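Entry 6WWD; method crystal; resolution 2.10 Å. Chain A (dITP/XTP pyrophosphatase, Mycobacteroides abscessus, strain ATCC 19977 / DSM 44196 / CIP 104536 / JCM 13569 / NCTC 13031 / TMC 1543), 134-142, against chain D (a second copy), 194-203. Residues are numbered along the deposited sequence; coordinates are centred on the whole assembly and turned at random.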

# COMPACT_ATOMS: atom_id res chain seq x y z
N GLU A 134 6.64 -20.71 -5.99
CA GLU A 134 6.36 -19.43 -6.64
C GLU A 134 7.49 -18.44 -6.38
O GLU A 134 7.83 -18.16 -5.23
CB GLU A 134 5.06 -18.79 -6.15
CG GLU A 134 3.83 -19.67 -6.28
CD GLU A 134 2.55 -18.96 -5.88
OE1 GLU A 134 2.63 -17.83 -5.34
OE2 GLU A 134 1.46 -19.50 -6.14
N VAL A 135 8.05 -17.89 -7.46
CA VAL A 135 9.04 -16.83 -7.40
C VAL A 135 8.60 -15.75 -8.38
O VAL A 135 8.21 -16.05 -9.52
CB VAL A 135 10.46 -17.32 -7.76
CG1 VAL A 135 11.45 -16.15 -7.71
CG2 VAL A 135 10.90 -18.43 -6.82
N VAL A 136 8.66 -14.50 -7.96
CA VAL A 136 8.37 -13.40 -8.86
C VAL A 136 9.48 -12.36 -8.70
O VAL A 136 9.97 -12.12 -7.59
CB VAL A 136 6.97 -12.79 -8.60
CG1 VAL A 136 6.90 -12.16 -7.21
CG2 VAL A 136 6.60 -11.78 -9.68
N VAL A 137 9.91 -11.80 -9.82
CA VAL A 137 10.86 -10.70 -9.84
C VAL A 137 10.23 -9.52 -10.56
O VAL A 137 9.33 -9.66 -11.39
CB VAL A 137 12.20 -11.10 -10.50
CG1 VAL A 137 12.74 -12.39 -9.88
CG2 VAL A 137 12.04 -11.26 -12.00
N GLU A 138 10.71 -8.32 -10.22
CA GLU A 138 10.36 -7.13 -10.98
C GLU A 138 11.57 -6.21 -11.06
O GLU A 138 12.44 -6.23 -10.18
CB GLU A 138 9.16 -6.38 -10.36
CG GLU A 138 9.55 -5.41 -9.23
CD GLU A 138 8.39 -4.57 -8.74
OE1 GLU A 138 7.27 -4.64 -9.32
OE2 GLU A 138 8.60 -3.81 -7.77
N GLY A 139 11.64 -5.44 -12.13
CA GLY A 139 12.59 -4.34 -12.24
C GLY A 139 11.83 -3.05 -12.45
O GLY A 139 10.78 -3.05 -13.09
N ARG A 140 12.35 -1.95 -11.86
CA ARG A 140 11.76 -0.62 -11.98
C ARG A 140 12.82 0.35 -12.47
O ARG A 140 13.89 0.47 -11.85
CB ARG A 140 11.20 -0.10 -10.65
CG ARG A 140 10.06 -0.89 -10.14
CD ARG A 140 9.33 -0.25 -8.96
NE ARG A 140 8.22 -1.14 -8.65
CZ ARG A 140 6.94 -0.81 -8.75
NH1 ARG A 140 6.58 0.44 -9.06
NH2 ARG A 140 6.01 -1.74 -8.49
N TRP A 141 12.52 1.05 -13.56
CA TRP A 141 13.39 2.10 -14.11
C TRP A 141 12.79 3.44 -13.70
O TRP A 141 11.74 3.83 -14.19
CB TRP A 141 13.46 1.94 -15.62
CG TRP A 141 14.37 2.82 -16.37
CD1 TRP A 141 15.46 3.48 -15.91
CD2 TRP A 141 14.26 3.14 -17.77
NE1 TRP A 141 16.05 4.20 -16.93
CE2 TRP A 141 15.33 4.00 -18.09
CE3 TRP A 141 13.35 2.77 -18.78
CZ2 TRP A 141 15.52 4.51 -19.39
CZ3 TRP A 141 13.54 3.28 -20.07
CH2 TRP A 141 14.62 4.14 -20.36
N LYS A 142 13.46 4.14 -12.79
CA LYS A 142 12.87 5.31 -12.15
C LYS A 142 12.93 6.55 -13.05
O LYS A 142 13.90 6.76 -13.78
CB LYS A 142 13.56 5.61 -10.81
CG LYS A 142 13.48 4.47 -9.79
CD LYS A 142 12.01 4.16 -9.50
CE LYS A 142 11.77 3.93 -8.02
NZ LYS A 142 11.13 5.13 -7.41
N MET D 194 15.55 -17.25 -16.83
CA MET D 194 14.43 -16.75 -17.64
C MET D 194 13.69 -15.61 -16.94
O MET D 194 13.18 -14.71 -17.62
CB MET D 194 13.46 -17.89 -17.97
CG MET D 194 14.08 -19.01 -18.77
SD MET D 194 12.92 -20.36 -19.07
CE MET D 194 11.84 -19.61 -20.28
N LEU D 195 13.61 -15.63 -15.61
CA LEU D 195 13.09 -14.46 -14.90
C LEU D 195 14.03 -13.27 -15.05
O LEU D 195 13.56 -12.13 -15.14
CB LEU D 195 12.87 -14.79 -13.42
CG LEU D 195 11.81 -15.84 -13.08
CD1 LEU D 195 11.22 -15.60 -11.72
CD2 LEU D 195 10.71 -15.90 -14.13
N ARG D 196 15.34 -13.51 -15.10
CA ARG D 196 16.29 -12.41 -15.22
C ARG D 196 16.16 -11.71 -16.57
O ARG D 196 16.06 -10.48 -16.63
CB ARG D 196 17.72 -12.93 -15.01
N ASN D 197 16.15 -12.47 -17.67
CA ASN D 197 16.11 -11.85 -18.99
C ASN D 197 14.81 -11.09 -19.22
O ASN D 197 14.81 -10.00 -19.82
CB ASN D 197 16.29 -12.90 -20.09
CG ASN D 197 16.46 -12.29 -21.48
OD1 ASN D 197 17.55 -11.88 -21.87
ND2 ASN D 197 15.36 -12.23 -22.24
N LEU D 198 13.69 -11.64 -18.77
CA LEU D 198 12.41 -11.05 -19.14
C LEU D 198 12.14 -9.73 -18.40
O LEU D 198 11.27 -8.97 -18.82
CB LEU D 198 11.29 -12.07 -18.93
N VAL D 199 12.88 -9.44 -17.32
CA VAL D 199 12.92 -8.09 -16.77
C VAL D 199 13.60 -7.21 -17.83
O VAL D 199 14.83 -7.17 -17.92
CB VAL D 199 13.66 -8.03 -15.41
CG1 VAL D 199 13.98 -6.61 -15.01
CG2 VAL D 199 12.82 -8.67 -14.33
N ASN D 200 12.80 -6.54 -18.65
CA ASN D 200 13.28 -5.81 -19.82
C ASN D 200 12.84 -4.35 -19.73
O ASN D 200 11.85 -3.94 -20.34
CB ASN D 200 12.78 -6.49 -21.07
CG ASN D 200 13.41 -5.94 -22.31
OD1 ASN D 200 14.26 -5.05 -22.25
ND2 ASN D 200 13.02 -6.47 -23.46
N LEU D 201 13.62 -3.55 -18.99
CA LEU D 201 13.21 -2.20 -18.63
C LEU D 201 13.34 -1.23 -19.80
O LEU D 201 12.38 -0.52 -20.14
CB LEU D 201 14.02 -1.71 -17.44
CG LEU D 201 13.70 -2.50 -16.19
CD1 LEU D 201 14.77 -2.29 -15.16
CD2 LEU D 201 12.35 -2.05 -15.67
N GLY D 202 14.52 -1.19 -20.43
CA GLY D 202 14.75 -0.29 -21.56
C GLY D 202 13.76 -0.45 -22.70
O GLY D 202 13.74 0.40 -23.59
N ARG D 203 12.95 -1.51 -22.68
CA ARG D 203 11.97 -1.78 -23.73
C ARG D 203 12.61 -1.85 -25.10
O ARG D 203 12.32 -2.74 -25.89
CB ARG D 203 10.85 -0.74 -23.72

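The side-chain packing is apolar, and no hydrogen bond or salt bridge crosses between the strand of chain A and a helical segment and the loop after it in chain D. Alternation along the strand explains how it is built. A:Val135, A:Val137 and A:Trp141 direct their CA-to-CB bonds toward chain D, whereas A:Val136, A:Glu138 and A:Arg140 direct theirs away, so the face toward chain D is apolar, while the other holds A:Val136 along with the charged A:Glu138 and A:Arg140.

The aliphatic packing begins at D:Leu195, in the helix. Its CD1 lies 4.1 Å from A:Val135 CG1, and its CB 3.9 Å from A:Val137 CG2. That same A:Val137 CG2 also meets D:Val199 CG2 at 3.6 Å, so one methyl group touches two residues of chain D. Beta-branched valine suits this role, being at ease in an extended strand and offering a compact surface close to the backbone. Leucine, longer than valine and wholly aliphatic, lets D:Leu195 and D:Leu201 reach the strand.

A:Gly139 lets the chains approach most closely, its CA standing 5.9 Å from that of D:Val199. A CB modelled here would point toward chain D and fall 2.6 Å from D:Val199 CG1, a clash. Without one, D:Val199 CG1 rests 3.8 Å from A:Gly139 CA, and D:Leu201 CD2 reaches within 3.2 Å of A:Gly139 O, a close van der Waals approach.

A:Trp141 supplies the broad surface at the far end. Its CB packs 4.1 Å from D:Leu201 CB, while the indole has CE3 3.7 Å from D:Leu201 O and CZ3 4.1 Å from D:Gly202 CA; both approaches are oblique to the ring.

The salt bridge lies within chain A. A:Arg140 NE donates to A:Glu138 OE2 at 2.8 Å, nearly linear at 172°, pairing the two charges.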